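Local coordinates for protein 16S rRNA (guanine(1405)-N(7))-methyltransferase (Klebsiella pneumoniae, PDB 6PI9) that probably transfers a methyl group from S-adenosyl-L-methionine to N7 of a guanine in 16S ribosomal RNA, conferring resistance to aminoglycosides, at residues L10-S15 against D43-A48; A62-K67 against L87-S92; R94-G99 against G123-L128. All coordinates share one frame; numbering follows the deposited sequence.

Contact 1 (L10-S15 against D43-A48)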
loop_
_atom_site.group_PDB
_atom_site.type_symbol
_atom_site.label_atom_id
_atom_site.label_comp_id
_atom_site.label_asym_id
_atom_site.label_seq_id
_atom_site.Cartn_x
_atom_site.Cartn_y
_atom_site.Cartn_z
ATOM N N LEU A 10 12.277 17.416 -11.945
ATOM C CA LEU A 10 11.352 17.944 -10.937
ATOM C C LEU A 10 10.085 18.478 -11.598
ATOM O O LEU A 10 8.973 18.239 -11.117
ATOM C CB LEU A 10 12.047 19.037 -10.125
ATOM C CG LEU A 10 11.206 19.726 -9.050
ATOM C CD1 LEU A 10 10.548 18.663 -8.181
ATOM C CD2 LEU A 10 12.056 20.646 -8.223
ATOM N N ASP A 11 10.233 19.204 -12.708
ATOM C CA ASP A 11 9.053 19.722 -13.415
ATOM C C ASP A 11 8.118 18.599 -13.860
ATOM O O ASP A 11 6.890 18.748 -13.815
ATOM C CB ASP A 11 9.485 20.552 -14.625
ATOM C CG ASP A 11 10.100 21.861 -14.240
ATOM O OD1 ASP A 11 9.889 22.295 -13.073
ATOM O OD2 ASP A 11 10.764 22.486 -15.099
ATOM N N ALA A 12 8.674 17.464 -14.308
ATOM C CA ALA A 12 7.829 16.336 -14.678
ATOM C C ALA A 12 7.082 15.783 -13.483
ATOM O O ALA A 12 5.972 15.262 -13.642
ATOM C CB ALA A 12 8.650 15.190 -15.304
ATOM N N LEU A 13 7.651 15.894 -12.339
ATOM C CA LEU A 13 6.979 15.450 -11.200
ATOM C C LEU A 13 5.896 16.457 -10.836
ATOM O O LEU A 13 4.786 16.121 -10.662
ATOM C CB LEU A 13 8.011 15.375 -10.134
ATOM C CG LEU A 13 8.120 14.258 -9.165
ATOM C CD1 LEU A 13 7.838 12.902 -9.693
ATOM C CD2 LEU A 13 9.421 14.325 -8.465
ATOM N N LEU A 14 6.237 17.719 -10.804
ATOM C CA LEU A 14 5.285 18.738 -10.358
ATOM C C LEU A 14 4.092 18.877 -11.305
ATOM O O LEU A 14 3.020 19.342 -10.873
ATOM C CB LEU A 14 5.976 20.095 -10.228
ATOM C CG LEU A 14 6.954 20.198 -9.047
ATOM C CD1 LEU A 14 7.852 21.440 -9.157
ATOM C CD2 LEU A 14 6.106 20.199 -7.696
ATOM N N SER A 15 4.252 18.531 -12.599
ATOM C CA SER A 15 3.147 18.640 -13.552
ATOM C C SER A 15 2.374 17.327 -13.708
ATOM O O SER A 15 1.475 17.261 -14.547
ATOM C CB SER A 15 3.653 19.132 -14.924
ATOM O OG SER A 15 4.601 18.212 -15.445
ATOM N N ASP A 43 16.072 9.039 -12.916
ATOM C CA ASP A 43 15.979 7.996 -11.874
ATOM C C ASP A 43 15.558 8.592 -10.522
ATOM O O ASP A 43 14.765 7.997 -9.781
ATOM C CB ASP A 43 17.322 7.282 -11.736
ATOM C CG ASP A 43 17.551 6.268 -12.795
ATOM O OD1 ASP A 43 16.594 5.958 -13.555
ATOM O OD2 ASP A 43 18.711 5.767 -12.872
ATOM N N ALA A 44 16.032 9.805 -10.196
ATOM C CA ALA A 44 15.554 10.459 -8.979
ATOM C C ALA A 44 14.059 10.741 -9.061
ATOM O O ALA A 44 13.338 10.650 -8.048
ATOM C CB ALA A 44 16.298 11.785 -8.752
ATOM N N GLU A 45 13.590 11.104 -10.264
ATOM C CA GLU A 45 12.166 11.340 -10.509
ATOM C C GLU A 45 11.360 10.060 -10.272
ATOM O O GLU A 45 10.315 10.084 -9.627
ATOM C CB GLU A 45 11.996 11.850 -11.961
ATOM C CG GLU A 45 10.538 12.088 -12.421
ATOM C CD GLU A 45 10.440 12.266 -13.945
ATOM O OE1 GLU A 45 11.471 12.553 -14.597
ATOM O OE2 GLU A 45 9.331 12.112 -14.504
ATOM N N LYS A 46 11.777 8.947 -10.883
ATOM C CA LYS A 46 11.072 7.694 -10.632
ATOM C C LYS A 46 11.093 7.346 -9.142
ATOM O O LYS A 46 10.071 6.915 -8.574
ATOM C CB LYS A 46 11.705 6.548 -11.440
ATOM C CG LYS A 46 11.650 6.732 -12.958
ATOM C CD LYS A 46 12.516 5.687 -13.772
ATOM C CE LYS A 46 12.487 6.068 -15.261
ATOM N NZ LYS A 46 13.420 5.309 -16.169
ATOM N N ALA A 47 12.249 7.519 -8.487
ATOM C CA ALA A 47 12.313 7.219 -7.043
ATOM C C ALA A 47 11.374 8.125 -6.260
ATOM O O ALA A 47 10.753 7.702 -5.274
ATOM C CB ALA A 47 13.746 7.362 -6.521
ATOM N N ALA A 48 11.238 9.373 -6.681
ATOM C CA ALA A 48 10.370 10.292 -5.945
ATOM C C ALA A 48 8.917 9.935 -6.173
ATOM O O ALA A 48 8.087 10.032 -5.262
ATOM C CB ALA A 48 10.616 11.735 -6.403
#

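Contact 2 (A62-K67 against L87-S92). With SAH (S-adenosyl-L-homocysteine), chain B.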
loop_
_atom_site.group_PDB
_atom_site.type_symbol
_atom_site.label_atom_id
_atom_site.label_comp_id
_atom_site.label_asym_id
_atom_site.label_seq_id
_atom_site.Cartn_x
_atom_site.Cartn_y
_atom_site.Cartn_z
ATOM N N ALA A 62 -6.855 9.667 -8.166
ATOM C CA ALA A 62 -7.227 11.007 -8.622
ATOM C C ALA A 62 -8.715 11.108 -8.948
ATOM O O ALA A 62 -9.379 12.073 -8.553
ATOM C CB ALA A 62 -6.390 11.389 -9.842
ATOM N N ASP A 63 -9.256 10.137 -9.686
ATOM C CA ASP A 63 -10.659 10.224 -10.084
ATOM C C ASP A 63 -11.609 9.702 -9.013
ATOM O O ASP A 63 -12.770 10.123 -8.974
ATOM C CB ASP A 63 -10.883 9.487 -11.404
ATOM C CG ASP A 63 -9.868 9.875 -12.462
ATOM O OD1 ASP A 63 -9.946 11.015 -12.974
ATOM O OD2 ASP A 63 -8.996 9.040 -12.778
ATOM N N ALA A 64 -11.152 8.805 -8.134
ATOM C CA ALA A 64 -11.946 8.478 -6.954
ATOM C C ALA A 64 -12.193 9.707 -6.094
ATOM O O ALA A 64 -13.111 9.703 -5.268
ATOM C CB ALA A 64 -11.265 7.393 -6.119
ATOM N N GLN A 65 -11.399 10.760 -6.284
ATOM C CA GLN A 65 -11.610 12.005 -5.555
ATOM C C GLN A 65 -12.798 12.790 -6.109
ATOM O O GLN A 65 -13.594 13.342 -5.342
ATOM C CB GLN A 65 -10.342 12.843 -5.605
ATOM C CG GLN A 65 -10.418 14.111 -4.805
ATOM C CD GLN A 65 -9.064 14.743 -4.671
ATOM O OE1 GLN A 65 -8.151 14.148 -4.095
ATOM N NE2 GLN A 65 -8.906 15.942 -5.233
ATOM N N LYS A 66 -12.927 12.876 -7.432
ATOM C CA LYS A 66 -14.147 13.450 -7.991
ATOM C C LYS A 66 -15.352 12.576 -7.679
ATOM O O LYS A 66 -16.451 13.087 -7.437
ATOM C CB LYS A 66 -14.001 13.654 -9.498
ATOM C CG LYS A 66 -13.175 14.875 -9.838
ATOM C CD LYS A 66 -11.849 14.514 -10.482
ATOM C CE LYS A 66 -10.891 15.713 -10.488
ATOM N NZ LYS A 66 -10.488 16.146 -9.101
ATOM N N LYS A 67 -15.161 11.253 -7.676
ATOM C CA LYS A 67 -16.246 10.354 -7.295
ATOM C C LYS A 67 -16.664 10.596 -5.853
ATOM O O LYS A 67 -17.861 10.702 -5.558
ATOM C CB LYS A 67 -15.829 8.895 -7.509
ATOM C CG LYS A 67 -16.485 8.238 -8.738
ATOM C CD LYS A 67 -15.545 7.282 -9.478
ATOM C CE LYS A 67 -16.313 6.504 -10.531
ATOM N NZ LYS A 67 -16.724 7.381 -11.669
ATOM N N LEU A 87 -16.685 7.552 1.971
ATOM C CA LEU A 87 -15.605 7.247 2.894
ATOM C C LEU A 87 -14.907 5.945 2.525
ATOM O O LEU A 87 -13.738 5.752 2.892
ATOM C CB LEU A 87 -16.165 7.201 4.318
ATOM C CG LEU A 87 -16.537 8.568 4.887
ATOM C CD1 LEU A 87 -17.390 8.447 6.167
ATOM C CD2 LEU A 87 -15.266 9.391 5.132
ATOM N N SER A 88 -15.591 5.066 1.779
ATOM C CA SER A 88 -15.010 3.836 1.250
ATOM C C SER A 88 -13.956 4.091 0.174
ATOM O O SER A 88 -13.298 3.135 -0.249
ATOM C CB SER A 88 -16.104 2.919 0.673
ATOM O OG SER A 88 -16.931 3.597 -0.260
ATOM N N LEU A 89 -13.777 5.329 -0.287
ATOM C CA LEU A 89 -12.882 5.620 -1.404
ATOM C C LEU A 89 -11.477 6.041 -0.978
ATOM O O LEU A 89 -10.596 6.163 -1.844
ATOM C CB LEU A 89 -13.498 6.700 -2.302
ATOM C CG LEU A 89 -14.331 6.157 -3.465
ATOM C CD1 LEU A 89 -15.399 5.126 -3.046
ATOM C CD2 LEU A 89 -14.972 7.310 -4.206
ATOM N N HIS A 90 -11.238 6.244 0.319
ATOM C CA HIS A 90 -9.894 6.386 0.858
ATOM C C HIS A 90 -9.540 5.110 1.625
ATOM O O HIS A 90 -10.302 4.694 2.501
ATOM C CB HIS A 90 -9.795 7.596 1.787
ATOM C CG HIS A 90 -8.394 7.933 2.176
ATOM N ND1 HIS A 90 -7.698 7.209 3.126
ATOM C CD2 HIS A 90 -7.566 8.931 1.778
ATOM C CE1 HIS A 90 -6.488 7.725 3.270
ATOM N NE2 HIS A 90 -6.383 8.773 2.468
ATOM N N ALA A 91 -8.387 4.515 1.299
ATOM C CA ALA A 91 -8.025 3.198 1.824
ATOM C C ALA A 91 -8.099 3.143 3.350
ATOM O O ALA A 91 -8.590 2.160 3.919
ATOM C CB ALA A 91 -6.622 2.821 1.349
ATOM N N SER A 92 -7.629 4.196 4.037
ATOM C CA SER A 92 -7.604 4.160 5.507
ATOM C C SER A 92 -9.003 4.253 6.123
ATOM O O SER A 92 -9.267 3.635 7.175
ATOM C CB SER A 92 -6.714 5.291 6.041
ATOM O OG SER A 92 -5.408 5.227 5.474
HETATM N N SAH B . -5.127 9.142 9.596
HETATM C CA SAH B . -5.968 8.816 8.424
HETATM C CB SAH B . -5.109 8.577 7.195
HETATM C CG SAH B . -3.961 7.534 7.319
HETATM S SD SAH B . -3.220 7.167 5.662
HETATM C C SAH B . -6.834 7.571 8.699
HETATM O O SAH B . -6.415 6.771 9.561
HETATM O OXT SAH B . -7.882 7.341 8.062
HETATM C "C5'" SAH B . -1.667 8.146 5.843
HETATM C "C4'" SAH B . -1.856 9.666 5.564
HETATM O "O4'" SAH B . -0.655 10.378 5.932
HETATM C "C3'" SAH B . -2.213 10.101 4.113
HETATM O "O3'" SAH B . -3.432 10.872 4.102
HETATM C "C2'" SAH B . -1.046 10.979 3.663
HETATM O "O2'" SAH B . -1.537 12.063 2.870
HETATM C "C1'" SAH B . -0.545 11.488 5.022
HETATM N N9 SAH B . 0.865 11.829 5.052
HETATM C C8 SAH B . 1.917 11.037 4.670
HETATM N N7 SAH B . 3.072 11.698 4.983
HETATM C C5 SAH B . 2.731 12.922 5.498
HETATM C C6 SAH B . 3.453 14.011 5.929
HETATM N N6 SAH B . 4.766 14.071 5.845
HETATM N N1 SAH B . 2.763 15.076 6.484
HETATM C C2 SAH B . 1.410 15.100 6.518
HETATM N N3 SAH B . 0.665 14.037 6.081
HETATM C C4 SAH B . 1.360 12.976 5.582
#

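Contact 3 (R94-G99 against G123-L128). With SAH (S-adenosyl-L-homocysteine), chain B.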
loop_
_atom_site.group_PDB
_atom_site.type_symbol
_atom_site.label_atom_id
_atom_site.label_comp_id
_atom_site.label_asym_id
_atom_site.label_seq_id
_atom_site.Cartn_x
_atom_site.Cartn_y
_atom_site.Cartn_z
ATOM N N ARG A 94 -11.938 3.297 4.539
ATOM C CA ARG A 94 -12.656 2.069 4.229
ATOM C C ARG A 94 -12.232 0.944 5.168
ATOM O O ARG A 94 -13.076 0.171 5.636
ATOM C CB ARG A 94 -12.433 1.669 2.782
ATOM C CG ARG A 94 -13.262 0.450 2.402
ATOM C CD ARG A 94 -12.846 -0.081 1.054
ATOM N NE ARG A 94 -11.398 -0.196 0.973
ATOM C CZ ARG A 94 -10.656 0.397 0.048
ATOM N NH1 ARG A 94 -11.237 1.119 -0.894
ATOM N NH2 ARG A 94 -9.336 0.251 0.055
ATOM N N GLU A 95 -10.931 0.878 5.500
ATOM C CA GLU A 95 -10.470 -0.079 6.503
ATOM C C GLU A 95 -11.264 0.031 7.798
ATOM O O GLU A 95 -11.591 -0.992 8.418
ATOM C CB GLU A 95 -8.970 0.122 6.765
ATOM C CG GLU A 95 -8.119 -0.356 5.607
ATOM C CD GLU A 95 -6.641 0.049 5.643
ATOM O OE1 GLU A 95 -6.198 0.841 6.527
ATOM O OE2 GLU A 95 -5.910 -0.419 4.732
ATOM N N ARG A 96 -11.602 1.260 8.211
ATOM C CA ARG A 96 -12.216 1.539 9.507
ATOM C C ARG A 96 -13.744 1.432 9.519
ATOM O O ARG A 96 -14.319 1.244 10.602
ATOM C CB ARG A 96 -11.816 2.947 9.978
ATOM C CG ARG A 96 -12.014 3.225 11.469
ATOM C CD ARG A 96 -11.307 4.514 11.867
ATOM N NE ARG A 96 -9.854 4.399 11.677
ATOM C CZ ARG A 96 -9.161 5.010 10.725
ATOM N NH1 ARG A 96 -9.763 5.852 9.871
ATOM N NH2 ARG A 96 -7.830 4.837 10.669
ATOM N N LEU A 97 -14.409 1.568 8.358
ATOM C CA LEU A 97 -15.874 1.600 8.309
ATOM C C LEU A 97 -16.556 0.432 9.012
ATOM O O LEU A 97 -17.497 0.669 9.790
ATOM C CB LEU A 97 -16.339 1.650 6.855
ATOM C CG LEU A 97 -16.198 2.983 6.182
ATOM C CD1 LEU A 97 -16.437 2.780 4.702
ATOM C CD2 LEU A 97 -17.214 3.905 6.789
ATOM N N PRO A 98 -16.198 -0.825 8.756
ATOM C CA PRO A 98 -16.953 -1.912 9.403
ATOM C C PRO A 98 -16.807 -1.949 10.920
ATOM O O PRO A 98 -17.741 -2.379 11.609
ATOM C CB PRO A 98 -16.393 -3.173 8.727
ATOM C CG PRO A 98 -15.100 -2.800 8.178
ATOM C CD PRO A 98 -15.213 -1.343 7.795
ATOM N N GLY A 99 -15.686 -1.490 11.475
ATOM C CA GLY A 99 -15.547 -1.411 12.913
ATOM C C GLY A 99 -15.833 -0.053 13.511
ATOM O O GLY A 99 -15.578 0.141 14.709
ATOM N N GLY A 123 -6.348 12.380 6.130
ATOM C CA GLY A 123 -7.031 11.729 5.020
ATOM C C GLY A 123 -8.462 12.200 4.940
ATOM O O GLY A 123 -8.736 13.389 5.029
ATOM N N LEU A 124 -9.408 11.257 4.845
ATOM C CA LEU A 124 -10.823 11.615 4.934
ATOM C C LEU A 124 -11.431 11.330 6.309
ATOM O O LEU A 124 -12.646 11.415 6.472
ATOM C CB LEU A 124 -11.630 10.885 3.870
ATOM C CG LEU A 124 -11.250 11.209 2.426
ATOM C CD1 LEU A 124 -12.116 10.355 1.491
ATOM C CD2 LEU A 124 -11.400 12.723 2.073
ATOM N N ASN A 125 -10.615 10.996 7.306
ATOM C CA ASN A 125 -11.176 10.602 8.595
ATOM C C ASN A 125 -12.057 11.673 9.244
ATOM O O ASN A 125 -12.991 11.291 9.973
ATOM C CB ASN A 125 -10.039 10.196 9.536
ATOM C CG ASN A 125 -10.570 9.634 10.846
ATOM O OD1 ASN A 125 -11.242 8.583 10.855
ATOM N ND2 ASN A 125 -10.309 10.341 11.941
ATOM N N PRO A 126 -11.823 12.983 9.069
ATOM C CA PRO A 126 -12.712 13.968 9.738
ATOM C C PRO A 126 -14.139 13.943 9.238
ATOM O O PRO A 126 -15.057 14.380 9.961
ATOM C CB PRO A 126 -12.013 15.308 9.466
ATOM C CG PRO A 126 -10.664 14.911 8.690
ATOM C CD PRO A 126 -10.458 13.531 8.820
ATOM N N ILE A 127 -14.372 13.427 8.034
ATOM C CA ILE A 127 -15.749 13.235 7.587
ATOM C C ILE A 127 -16.396 12.059 8.326
ATOM O O ILE A 127 -17.559 12.132 8.735
ATOM C CB ILE A 127 -15.771 13.045 6.067
ATOM C CG1 ILE A 127 -15.239 14.309 5.386
ATOM C CG2 ILE A 127 -17.192 12.706 5.590
ATOM C CD1 ILE A 127 -15.073 14.166 3.894
ATOM N N LEU A 128 -15.652 10.970 8.524
ATOM C CA LEU A 128 -16.137 9.848 9.329
ATOM C C LEU A 128 -16.454 10.290 10.752
ATOM O O LEU A 128 -17.568 10.066 11.246
ATOM C CB LEU A 128 -15.101 8.720 9.327
ATOM C CG LEU A 128 -15.434 7.450 10.119
ATOM C CD1 LEU A 128 -16.842 6.946 9.727
ATOM C CD2 LEU A 128 -14.387 6.402 9.818
HETATM N N SAH B . -5.127 9.142 9.596
HETATM C CA SAH B . -5.968 8.816 8.424
HETATM C CB SAH B . -5.109 8.577 7.195
HETATM C CG SAH B . -3.961 7.534 7.319
HETATM S SD SAH B . -3.220 7.167 5.662
HETATM C C SAH B . -6.834 7.571 8.699
HETATM O O SAH B . -6.415 6.771 9.561
HETATM O OXT SAH B . -7.882 7.341 8.062
HETATM C "C5'" SAH B . -1.667 8.146 5.843
HETATM C "C4'" SAH B . -1.856 9.666 5.564
HETATM O "O4'" SAH B . -0.655 10.378 5.932
HETATM C "C3'" SAH B . -2.213 10.101 4.113
HETATM O "O3'" SAH B . -3.432 10.872 4.102
HETATM C "C2'" SAH B . -1.046 10.979 3.663
HETATM O "O2'" SAH B . -1.537 12.063 2.870
HETATM C "C1'" SAH B . -0.545 11.488 5.022
HETATM N N9 SAH B . 0.865 11.829 5.052
HETATM C C8 SAH B . 1.917 11.037 4.670
HETATM N N7 SAH B . 3.072 11.698 4.983
HETATM C C5 SAH B . 2.731 12.922 5.498
HETATM C C6 SAH B . 3.453 14.011 5.929
HETATM N N6 SAH B . 4.766 14.071 5.845
HETATM N N1 SAH B . 2.763 15.076 6.484
HETATM C C2 SAH B . 1.410 15.100 6.518
HETATM N N3 SAH B . 0.665 14.037 6.081
HETATM C C4 SAH B . 1.360 12.976 5.582
#

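Contact 1 (L10-S15 against D43-A48)
Leu-13 and Ala-48 form the tight part of this contact. Leu-13 CD2 packs against Ala-48 CB at 3.5 Å, and both residues are buried. The other methyl, Leu-13 CD1, lies 3.9 Å from Glu-45 CG and is also close to the backbone carbonyl of Glu-45. These two side chains run antiparallel alongside one another, so the leucine covers the aliphatic root of the glutamate and not its charged end.

The solvent side lies at Ala-12, which is partly exposed and meets a carboxylate instead of a methyl. Here Glu-45 OE2 is 3.3 Å from Ala-12 CB. Glu-45 holds CG anti to the backbone N (chi1 177°) and runs extended beyond it, which carries the charge across to helix 4-14. No hydrogen bond joins the segments. OE2 instead forms a salt bridge with Arg-49, one turn further along its own helix. Just past the end of helix 4-14, Ser-15 OG donates to Asp-11 O at 2.9 Å. Ser-15 N bonds the same oxygen from the opposite face of its plane.

The two short helical segments run roughly parallel, 29° apart, with axes 9.6 Å from each other. Phe-31 of helix 24-34 touches both Leu-13 and Ala-44, which makes this a small packed cluster of three N-terminal helices, consistent with the helical N-terminal region of aminoglycoside-resistance rRNA methyltransferases.

Contact 2 (A62-K67 against L87-S92)
Leu-89 is the side chain that reaches the first turns of helix 63-75, where it meets Ala-64 and Lys-67. Its CB points toward the helix. Leu-89 CG follows and comes 4.2 Å from Ala-64 O. The branch then ends in CD2, which does most of the touching. Leu-89 CD2 lies 3.2 Å from Ala-64 O, a close approach of a methyl to a carbonyl oxygen. Leu-89 CD2 also packs 3.8 Å from Lys-67 CB and 4.2 Å from Ala-64 CB. These two residues are three apart on the helix, so one methyl spans both. CD1 makes no comparably close approach to 62-67.

Lys-67 offers only the start of its chain. It bends at chi2 (112°) and again at chi4, and its amino end leads away from the leucine at the exposed side.

Leu-89 belongs to a type I beta turn from Leu-87 to His-90. The turn delivers the chain to the N-terminus of helix 91-96, and residues 90-96 are predicted to bind S-adenosyl-L-methionine. His-90 is the N-cap. With CG anti to the backbone N (chi1 -170°), its ring sits where it can take an N-H of the first turn. His-90 ND1 accepts from Ser-92 N at 3.1 Å. That donor is tilted 21° out of the ring plane. Thr-93 OG1 adds hydrogen bonds to Leu-87 O and His-90 O, which tie the turn to the helix. At another part of the ring edge, His-90 NE2 lies 4.0 Å from SAH O3', near the ring plane.

Contact 3 (R94-G99 against G123-L128)
Arg-96 NH2 donates to SAH O at 2.6 Å, the shortest polar bond here, while Arg-96 NH1 comes close to Asn-125 across the contact. Arg-96 NH1 also donates to SAH OXT at 3.0 Å and nearly straight, with an N-H...acceptor angle of 167°. The two form a bidentate pair of hydrogen bonds to the ligand carboxylate, which meets the edge of the guanidinium. The third nitrogen, NE, makes a salt bridge with Glu-252. Together these bonds should fix the rotation of the group. Lys-184, paired with Glu-95, also lies near Arg-96 and may add positive charge there.

The Asn-125 side chain crosses the arginine at about a right angle. Asn-125 OD1 is 3.3 Å from Arg-96 NH1, and the amide and guanidinium planes are 78° apart. Asn-125 ND2 is held by a hydrogen bond to Asp-119.

Apolar packing lies beside the polar end. Leu-128 points toward helix 91-96, and its two methyls divide the work. Leu-128 CD2 touches the aliphatic part of the arginine, 4.2 Å from Arg-96 CD. Leu-128 CD1 meets Leu-97 CD2, also at 4.2 Å. Leu-87 of helix 83-87 covers Leu-128 further.

Gly-123 has a positive phi (53°), which favours glycine. Having no side chain, it lets the ligand lie close, with Gly-123 CA 3.8 Å from SAH O3'. Its N bonds Asp-141. Strand 117-120, the loop through Gly-123 and helix 125-131 make up the first strand-loop-helix unit of a Rossmann-like methyltransferase, with the cofactor product at the loop.

Contact 3 is buried, contact 1 is partly buried, and contact 2 lies at the surface. Contacts 2 and 3 share helix 91-96 and touch directly, for example where His-90 CB packs on Leu-124 CD1 at 3.6 Å. Both also reach SAH. Contact 1 stands apart on the N-terminal helices, its centre about 31 Å from that of contact 3 and on the opposite side of the chain's centre. Helix 41-57 of contact 1 is followed in the chain by helix 63-75 of contact 2. Contacts 1 and 2 are mostly apolar across their segments, with a carboxylate at the rim of contact 1. Contact 3 sets leucine packing beside an arginine that binds the ligand.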